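Local atomic coordinates of putative Glycosidase (Bacteroides thetaiotaomicron, PDB entry 3R67), a protein that is a putative glycosidase of unestablished function, probably built as a five-bladed beta-propeller like its relatives. Residues L84-S89 and N96-P101; P25-D30 and V65-E70; V34-C37 and D42-A45. One frame throughout, in Å; residues are numbered along the deposited sequence.

Contact 1 of 3, residues L84-S89 and N96-P101; sequences LGYAYS and NRMTVP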
loop_
_atom_site.group_PDB
_atom_site.type_symbol
_atom_site.label_atom_id
_atom_site.label_comp_id
_atom_site.label_asym_id
_atom_site.label_seq_id
_atom_site.Cartn_x
_atom_site.Cartn_y
_atom_site.Cartn_z
ATOM N N LEU A 84 -11.848 5.692 -2.409
ATOM C CA LEU A 84 -11.077 4.932 -3.384
ATOM C C LEU A 84 -11.772 4.890 -4.745
ATOM O O LEU A 84 -12.933 4.498 -4.856
ATOM C CB LEU A 84 -10.809 3.510 -2.908
ATOM C CG LEU A 84 -10.171 3.343 -1.519
ATOM C CD1 LEU A 84 -9.910 1.873 -1.228
ATOM C CD2 LEU A 84 -8.875 4.178 -1.368
ATOM N N GLY A 85 -11.036 5.304 -5.761
ATOM C CA GLY A 85 -11.487 5.259 -7.138
ATOM C C GLY A 85 -11.169 3.912 -7.748
ATOM O O GLY A 85 -10.357 3.163 -7.208
ATOM N N TYR A 86 -11.814 3.587 -8.871
ATOM C CA TYR A 86 -11.621 2.313 -9.559
ATOM C C TYR A 86 -11.128 2.566 -10.986
ATOM O O TYR A 86 -11.817 3.213 -11.772
ATOM C CB TYR A 86 -12.958 1.560 -9.544
ATOM C CG TYR A 86 -12.962 0.157 -10.130
ATOM C CD1 TYR A 86 -12.964 -0.045 -11.517
ATOM C CD2 TYR A 86 -13.167 -0.956 -9.315
ATOM C CE1 TYR A 86 -13.073 -1.321 -12.062
ATOM C CE2 TYR A 86 -13.289 -2.231 -9.848
ATOM C CZ TYR A 86 -13.222 -2.417 -11.221
ATOM O OH TYR A 86 -13.306 -3.694 -11.735
ATOM N N ALA A 87 -9.911 2.089 -11.301
ATOM C CA ALA A 87 -9.302 2.205 -12.632
ATOM C C ALA A 87 -8.999 0.818 -13.134
ATOM O O ALA A 87 -8.561 -0.013 -12.356
ATOM C CB ALA A 87 -8.061 3.079 -12.594
ATOM N N TYR A 88 -9.313 0.526 -14.392
ATOM C CA TYR A 88 -9.131 -0.821 -14.937
ATOM C C TYR A 88 -8.381 -0.749 -16.270
ATOM O O TYR A 88 -8.565 0.193 -17.053
ATOM C CB TYR A 88 -10.496 -1.547 -15.096
ATOM C CG TYR A 88 -11.523 -0.773 -15.909
ATOM C CD1 TYR A 88 -12.285 0.245 -15.328
ATOM C CD2 TYR A 88 -11.767 -1.088 -17.247
ATOM C CE1 TYR A 88 -13.229 0.957 -16.072
ATOM C CE2 TYR A 88 -12.707 -0.385 -17.999
ATOM C CZ TYR A 88 -13.444 0.628 -17.406
ATOM O OH TYR A 88 -14.370 1.320 -18.157
ATOM N N SER A 89 -7.536 -1.761 -16.515
ATOM C CA SER A 89 -6.696 -1.868 -17.710
ATOM C C SER A 89 -6.572 -3.287 -18.205
ATOM O O SER A 89 -6.410 -4.209 -17.409
ATOM C CB SER A 89 -5.288 -1.343 -17.408
ATOM O OG SER A 89 -4.432 -1.418 -18.542
ATOM N N ASN A 96 -8.816 2.999 -17.795
ATOM C CA ASN A 96 -10.130 3.646 -17.823
ATOM C C ASN A 96 -10.588 3.770 -16.392
ATOM O O ASN A 96 -10.064 3.059 -15.535
ATOM C CB ASN A 96 -11.140 2.934 -18.700
ATOM C CG ASN A 96 -10.884 3.143 -20.165
ATOM O OD1 ASN A 96 -10.927 4.273 -20.676
ATOM N ND2 ASN A 96 -10.674 2.058 -20.882
ATOM N N ARG A 97 -11.497 4.694 -16.101
ATOM C CA ARG A 97 -11.890 4.953 -14.717
ATOM C C ARG A 97 -13.388 5.078 -14.533
ATOM O O ARG A 97 -14.095 5.630 -15.380
ATOM C CB ARG A 97 -11.242 6.270 -14.246
ATOM C CG ARG A 97 -9.719 6.213 -14.078
ATOM C CD ARG A 97 -9.052 7.573 -14.252
ATOM N NE ARG A 97 -9.417 8.531 -13.212
ATOM C CZ ARG A 97 -8.934 9.763 -13.146
ATOM N NH1 ARG A 97 -8.105 10.209 -14.079
ATOM N NH2 ARG A 97 -9.291 10.568 -12.156
HETATM N N MSE A 98 -13.860 4.612 -13.373
HETATM C CA MSE A 98 -15.232 4.833 -12.939
HETATM C C MSE A 98 -15.337 6.279 -12.476
HETATM O O MSE A 98 -14.331 6.855 -12.035
HETATM C CB MSE A 98 -15.657 3.833 -11.862
HETATM C CG MSE A 98 -15.903 2.438 -12.450
HETATM SE SE MSE A 98 -16.459 1.124 -11.130
HETATM C CE MSE A 98 -18.075 2.020 -10.438
ATOM N N THR A 99 -16.528 6.894 -12.628
ATOM C CA THR A 99 -16.735 8.311 -12.310
ATOM C C THR A 99 -17.225 8.470 -10.870
ATOM O O THR A 99 -17.420 9.604 -10.416
ATOM C CB THR A 99 -17.708 8.942 -13.302
ATOM O OG1 THR A 99 -18.932 8.204 -13.301
ATOM C CG2 THR A 99 -17.139 8.995 -14.714
ATOM N N VAL A 100 -17.350 7.353 -10.129
ATOM C CA VAL A 100 -17.758 7.370 -8.724
ATOM C C VAL A 100 -16.777 6.490 -7.907
ATOM O O VAL A 100 -16.201 5.541 -8.475
ATOM C CB VAL A 100 -19.236 6.921 -8.534
ATOM C CG1 VAL A 100 -20.202 7.985 -9.051
ATOM C CG2 VAL A 100 -19.522 5.549 -9.163
ATOM N N PRO A 101 -16.552 6.772 -6.589
ATOM C CA PRO A 101 -15.668 5.893 -5.802
ATOM C C PRO A 101 -16.365 4.570 -5.491
ATOM O O PRO A 101 -17.598 4.516 -5.527
ATOM C CB PRO A 101 -15.386 6.713 -4.534
ATOM C CG PRO A 101 -16.577 7.558 -4.358
ATOM C CD PRO A 101 -17.121 7.842 -5.743
HETATM O O HOH W 1 -13.802 5.424 -9.533
HETATM O O HOH W 2 -9.509 -0.415 -19.670
HETATM O O HOH W 3 -15.799 3.390 -17.364
#
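Met98, a selenomethionine here, lays its selenium over one face of the Tyr86 ring, with SE 4.1 Å from the Tyr86 ring centroid and 27° off the ring normal. The heavy atom is displaced toward the CB end of the ring and comes nearest to CD1, giving a Met-aromatic contact. In the plane of the same ring, at its edge, stands CD1 of Tyr88. The Tyr88 ring takes a CH-pi contact on one face: CB of Asn96 comes to 3.5 Å from Tyr88 CZ, toward the hydroxyl end, while the Asn96 amide is turned 45° to the ring. CG of Tyr88 sits between its backbone N and carbonyl carbon (chi1 54°), which swings the ring across the neighbouring strand. A water lies at the ring's edge, in plane, 2.6 Å from Tyr88 OH.

Beneath these side chains runs the hairpin of strands 82-89 and 96-97, the last two strands of a four-stranded antiparallel sheet that fits a propeller blade. Tyr88 and Asn96 form a hydrogen-bonded pair, with Tyr88 N to Asn96 O and Asn96 N to Tyr88 O both 2.9 Å. Met98 N adds a nearly straight bond of 2.9 Å to Tyr86 O. Ala87 and Arg97 are the non-hydrogen-bonded pair between, their side chains on the other face from Tyr88 and Asn96; Arg97 CG rests 3.8 Å from Ala87 CB, and its guanidinium reaches on to a salt bridge with Glu47. Past Met98 the second segment bulges outward at Thr99 and Val100, where a water accepts from Tyr86 N and donates to Val100 O. It returns at Pro101, whose CA and CB press against the carbonyl oxygen of Leu84.

Contact 2 of 3, residues P25-D30 and V65-E70; sequences PIVSPD and VLYRAE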
loop_
_atom_site.group_PDB
_atom_site.type_symbol
_atom_site.label_atom_id
_atom_site.label_comp_id
_atom_site.label_asym_id
_atom_site.label_seq_id
_atom_site.Cartn_x
_atom_site.Cartn_y
_atom_site.Cartn_z
ATOM N N PRO A 25 1.390 10.106 -15.742
ATOM C CA PRO A 25 0.586 9.397 -14.713
ATOM C C PRO A 25 -0.541 8.589 -15.325
ATOM O O PRO A 25 -1.132 8.972 -16.322
ATOM C CB PRO A 25 0.032 10.535 -13.849
ATOM C CG PRO A 25 -0.036 11.716 -14.764
ATOM C CD PRO A 25 1.088 11.555 -15.765
ATOM N N ILE A 26 -0.827 7.456 -14.723
ATOM C CA ILE A 26 -1.936 6.632 -15.172
ATOM C C ILE A 26 -3.262 7.175 -14.554
ATOM O O ILE A 26 -4.311 6.965 -15.139
ATOM C CB ILE A 26 -1.722 5.124 -14.865
ATOM C CG1 ILE A 26 -1.623 4.823 -13.352
ATOM C CG2 ILE A 26 -0.490 4.607 -15.609
ATOM C CD1 ILE A 26 -1.991 3.415 -12.961
ATOM N N VAL A 27 -3.217 7.844 -13.386
ATOM C CA VAL A 27 -4.383 8.431 -12.707
ATOM C C VAL A 27 -3.989 9.819 -12.210
ATOM O O VAL A 27 -2.947 9.985 -11.577
ATOM C CB VAL A 27 -4.982 7.562 -11.545
ATOM C CG1 VAL A 27 -6.288 8.175 -11.018
ATOM C CG2 VAL A 27 -5.245 6.125 -11.987
ATOM N N SER A 28 -4.829 10.799 -12.496
ATOM C CA SER A 28 -4.684 12.216 -12.135
ATOM C C SER A 28 -5.992 12.733 -11.570
ATOM O O SER A 28 -7.009 12.125 -11.862
ATOM C CB SER A 28 -4.260 13.052 -13.353
ATOM O OG SER A 28 -3.031 12.627 -13.908
ATOM N N PRO A 29 -6.025 13.837 -10.772
ATOM C CA PRO A 29 -7.313 14.342 -10.288
ATOM C C PRO A 29 -8.259 14.752 -11.434
ATOM O O PRO A 29 -7.818 15.214 -12.489
ATOM C CB PRO A 29 -6.933 15.568 -9.444
ATOM C CG PRO A 29 -5.527 15.471 -9.214
ATOM C CD PRO A 29 -4.916 14.691 -10.311
ATOM N N ASP A 30 -9.556 14.532 -11.225
ATOM C CA ASP A 30 -10.616 14.916 -12.141
ATOM C C ASP A 30 -11.589 15.787 -11.359
ATOM O O ASP A 30 -12.217 15.309 -10.410
ATOM C CB ASP A 30 -11.293 13.684 -12.777
ATOM C CG ASP A 30 -12.200 13.985 -13.962
ATOM O OD1 ASP A 30 -12.784 15.095 -14.003
ATOM O OD2 ASP A 30 -12.381 13.081 -14.822
ATOM N N VAL A 65 -6.774 -0.981 -10.465
ATOM C CA VAL A 65 -6.070 -0.097 -9.551
ATOM C C VAL A 65 -7.137 0.629 -8.719
ATOM O O VAL A 65 -8.051 1.252 -9.276
ATOM C CB VAL A 65 -5.102 0.872 -10.310
ATOM C CG1 VAL A 65 -4.692 2.074 -9.454
ATOM C CG2 VAL A 65 -3.875 0.134 -10.854
ATOM N N LEU A 66 -7.049 0.497 -7.394
ATOM C CA LEU A 66 -7.959 1.188 -6.466
ATOM C C LEU A 66 -7.171 2.347 -5.880
ATOM O O LEU A 66 -6.294 2.131 -5.041
ATOM C CB LEU A 66 -8.552 0.245 -5.380
ATOM C CG LEU A 66 -9.328 -0.992 -5.875
ATOM C CD1 LEU A 66 -9.781 -1.834 -4.697
ATOM C CD2 LEU A 66 -10.547 -0.606 -6.736
ATOM N N TYR A 67 -7.376 3.561 -6.421
ATOM C CA TYR A 67 -6.552 4.706 -6.050
ATOM C C TYR A 67 -7.183 5.559 -4.971
ATOM O O TYR A 67 -8.381 5.815 -4.969
ATOM C CB TYR A 67 -6.237 5.601 -7.266
ATOM C CG TYR A 67 -7.436 6.093 -8.059
ATOM C CD1 TYR A 67 -7.954 5.343 -9.116
ATOM C CD2 TYR A 67 -7.996 7.346 -7.810
ATOM C CE1 TYR A 67 -9.026 5.803 -9.868
ATOM C CE2 TYR A 67 -9.082 7.813 -8.548
ATOM C CZ TYR A 67 -9.584 7.045 -9.588
ATOM O OH TYR A 67 -10.644 7.492 -10.339
ATOM N N ARG A 68 -6.334 6.033 -4.062
ATOM C CA ARG A 68 -6.722 6.950 -3.011
ATOM C C ARG A 68 -6.993 8.333 -3.627
ATOM O O ARG A 68 -6.097 8.946 -4.213
ATOM C CB ARG A 68 -5.629 7.008 -1.938
ATOM C CG ARG A 68 -5.939 8.014 -0.851
ATOM C CD ARG A 68 -4.803 8.153 0.113
ATOM N NE ARG A 68 -5.031 9.289 1.001
ATOM C CZ ARG A 68 -4.213 9.647 1.980
ATOM N NH1 ARG A 68 -3.107 8.947 2.224
ATOM N NH2 ARG A 68 -4.484 10.714 2.719
ATOM N N ALA A 69 -8.231 8.807 -3.507
ATOM C CA ALA A 69 -8.635 10.102 -4.042
ATOM C C ALA A 69 -9.051 11.046 -2.928
ATOM O O ALA A 69 -9.789 10.653 -2.019
ATOM C CB ALA A 69 -9.775 9.915 -5.024
ATOM N N GLU A 70 -8.585 12.303 -3.002
ATOM C CA GLU A 70 -8.931 13.346 -2.029
ATOM C C GLU A 70 -9.770 14.410 -2.709
ATOM O O GLU A 70 -9.492 14.784 -3.850
ATOM C CB GLU A 70 -7.689 13.960 -1.365
ATOM C CG GLU A 70 -7.026 13.011 -0.370
ATOM C CD GLU A 70 -5.818 13.562 0.362
ATOM O OE1 GLU A 70 -5.129 14.438 -0.207
ATOM O OE2 GLU A 70 -5.526 13.081 1.483
#
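Val27 puts one methyl squarely on the Tyr67 ring: CG1 stands 3.5 Å from the Tyr67 ring centroid and 2° off the normal, almost equally far from all six ring carbons, as a centred CH-pi contact. Placing CG1 anti to the backbone N (chi1 -173°) aims that branch at the ring, and the second methyl, CG2, leans toward the rim, 4.0 Å from Tyr67 CD1. The two side chains cross at about a right angle. Beside them Ile26 CD1 meets Val65 CG2 more loosely, at 4.3 Å, so the meeting of the two segments is wholly apolar.

The backbone behind these residues is irregular: Ile26 and Val27 both face Val346 as a classic beta bulge, consistent with an N-terminal segment that runs beside the last strand, 345-351, and probably helps to close a propeller, while Val65 and Tyr67 belong to strand 62-70 of the first four-stranded sheet. At the far end of the ring, Tyr67 OH is hydrogen-bonded to Glu47 OE1 and to Arg97 NE, which holds the hydroxyl end of the ring in place. Phe95 packs against both Ile26 and Val65 from the turn ahead of strand 96-97.

Contact 3 of 3, residues V34-C37 and D42-A45; sequences VFYC and DSVA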
loop_
_atom_site.group_PDB
_atom_site.type_symbol
_atom_site.label_atom_id
_atom_site.label_comp_id
_atom_site.label_asym_id
_atom_site.label_seq_id
_atom_site.Cartn_x
_atom_site.Cartn_y
_atom_site.Cartn_z
ATOM N N VAL A 34 -18.433 13.675 -9.954
ATOM C CA VAL A 34 -19.150 14.005 -8.734
ATOM C C VAL A 34 -19.680 12.714 -8.072
ATOM O O VAL A 34 -19.854 11.679 -8.722
ATOM C CB VAL A 34 -20.290 15.009 -9.111
ATOM C CG1 VAL A 34 -21.307 14.385 -10.057
ATOM C CG2 VAL A 34 -20.967 15.608 -7.893
ATOM N N PHE A 35 -19.905 12.794 -6.759
ATOM C CA PHE A 35 -20.422 11.701 -5.947
ATOM C C PHE A 35 -21.328 12.234 -4.857
ATOM O O PHE A 35 -21.016 13.250 -4.248
ATOM C CB PHE A 35 -19.236 10.930 -5.350
ATOM C CG PHE A 35 -19.462 10.076 -4.133
ATOM C CD1 PHE A 35 -20.124 8.853 -4.236
ATOM C CD2 PHE A 35 -18.875 10.411 -2.915
ATOM C CE1 PHE A 35 -20.247 8.007 -3.132
ATOM C CE2 PHE A 35 -19.011 9.578 -1.807
ATOM C CZ PHE A 35 -19.715 8.388 -1.918
ATOM N N TYR A 36 -22.444 11.563 -4.602
ATOM C CA TYR A 36 -23.281 11.986 -3.494
ATOM C C TYR A 36 -22.798 11.279 -2.234
ATOM O O TYR A 36 -22.963 10.059 -2.101
ATOM C CB TYR A 36 -24.755 11.726 -3.761
ATOM C CG TYR A 36 -25.618 12.470 -2.778
ATOM C CD1 TYR A 36 -26.041 13.769 -3.043
ATOM C CD2 TYR A 36 -25.931 11.917 -1.541
ATOM C CE1 TYR A 36 -26.819 14.473 -2.135
ATOM C CE2 TYR A 36 -26.681 12.623 -0.607
ATOM C CZ TYR A 36 -27.139 13.897 -0.918
ATOM O OH TYR A 36 -27.886 14.603 -0.017
ATOM N N CYS A 37 -22.158 12.033 -1.328
ATOM C CA CYS A 37 -21.566 11.452 -0.125
ATOM C C CYS A 37 -22.646 11.184 0.921
ATOM O O CYS A 37 -23.387 12.099 1.305
ATOM C CB CYS A 37 -20.467 12.340 0.441
ATOM S SG CYS A 37 -19.758 11.728 1.989
ATOM N N ASP A 42 -24.415 15.485 0.594
ATOM C CA ASP A 42 -24.243 16.488 -0.438
ATOM C C ASP A 42 -23.306 15.968 -1.488
ATOM O O ASP A 42 -22.577 15.012 -1.233
ATOM C CB ASP A 42 -23.712 17.807 0.168
ATOM C CG ASP A 42 -24.095 19.061 -0.600
ATOM O OD1 ASP A 42 -24.720 18.934 -1.688
ATOM O OD2 ASP A 42 -23.821 20.170 -0.092
ATOM N N SER A 43 -23.341 16.575 -2.684
ATOM C CA SER A 43 -22.483 16.221 -3.819
ATOM C C SER A 43 -21.068 16.648 -3.555
ATOM O O SER A 43 -20.805 17.747 -3.047
ATOM C CB SER A 43 -22.983 16.847 -5.109
ATOM O OG SER A 43 -24.274 16.331 -5.374
ATOM N N VAL A 44 -20.156 15.755 -3.873
ATOM C CA VAL A 44 -18.746 15.943 -3.628
ATOM C C VAL A 44 -17.939 15.584 -4.885
ATOM O O VAL A 44 -18.108 14.507 -5.470
ATOM C CB VAL A 44 -18.342 15.050 -2.401
ATOM C CG1 VAL A 44 -16.842 14.999 -2.192
ATOM C CG2 VAL A 44 -19.044 15.490 -1.119
ATOM N N ALA A 45 -17.055 16.493 -5.278
ATOM C CA ALA A 45 -16.015 16.293 -6.296
ATOM C C ALA A 45 -14.899 15.503 -5.613
ATOM O O ALA A 45 -13.881 16.056 -5.181
ATOM C CB ALA A 45 -15.557 17.639 -6.843
#
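Val34 leads into a small beta hairpin of two short strands, 35-37 and 42-44, whose directions lie 131° apart, well short of strictly antiparallel; it forms a two-stranded sheet of its own at the periphery of the protein. Ahead of the strand, CG2 of Val34 lies alongside Ser43, 3.7 Å from Ser43 CB, while Val34 CA turns its hydrogen toward the carbonyl oxygen of Val44.

Phe35 then makes the hydrogen-bonded pair with Val44. Phe35 N donates to Val44 O at 2.8 Å, in a rather bent bond, and Val44 N donates to Phe35 O at 2.7 Å. The same Phe35 O also receives a CA-H...O contact from Ser43 CA, at 3.3 Å, so a weaker CH contact shares the oxygen with the N-H bond. The Phe35 side chain leaves the hairpin for the body of the protein, where its ring meets that of Tyr104 and packs against Pro101 and Arg83.

Tyr36 is in the non-hydrogen-bonded pair with Ser43, and its side chain goes to the face that carries Ser43. With CG anti to the backbone N (chi1 -166°), the ring extends diagonally past Ser43 and slides beneath the backbone of Asp42. Asp42 N stands over the face, toward the hydroxyl end, 3.5 Å from Tyr36 CZ.

Cys37 is on the Phe35 side of the sheet. Its CB packs 3.8 Å from CG2 of Val44, and Arg83 touches both side chains. Cys37 N donates to Asp42 O at 3.0 Å. Asp42 itself folds back on its own strand: its OD1 accepts Ser43 N at 2.9 Å, from the anti side and 35° out of the carboxylate plane.

How the contacts relate
From the N terminus, residues 25-30 come first and meet strand 62-70, where contact 2 closes a long loop. Within that loop lies contact 3, a complete hairpin with only four residues between 34-37 and 42-45, and after it strand 50-59. Contact 1 follows in series as another short hairpin, crossing neither. Strands 62-70 and 82-89 are neighbours in one sheet, so contacts 1 and 2 share it, with probable backbone hydrogen bonds joining Ala87 to Val65 and Gly85 to Tyr67. Contact 3 is farther out and reaches contact 1 through Phe35 on Pro101; contacts 2 and 3 merely adjoin along the chain.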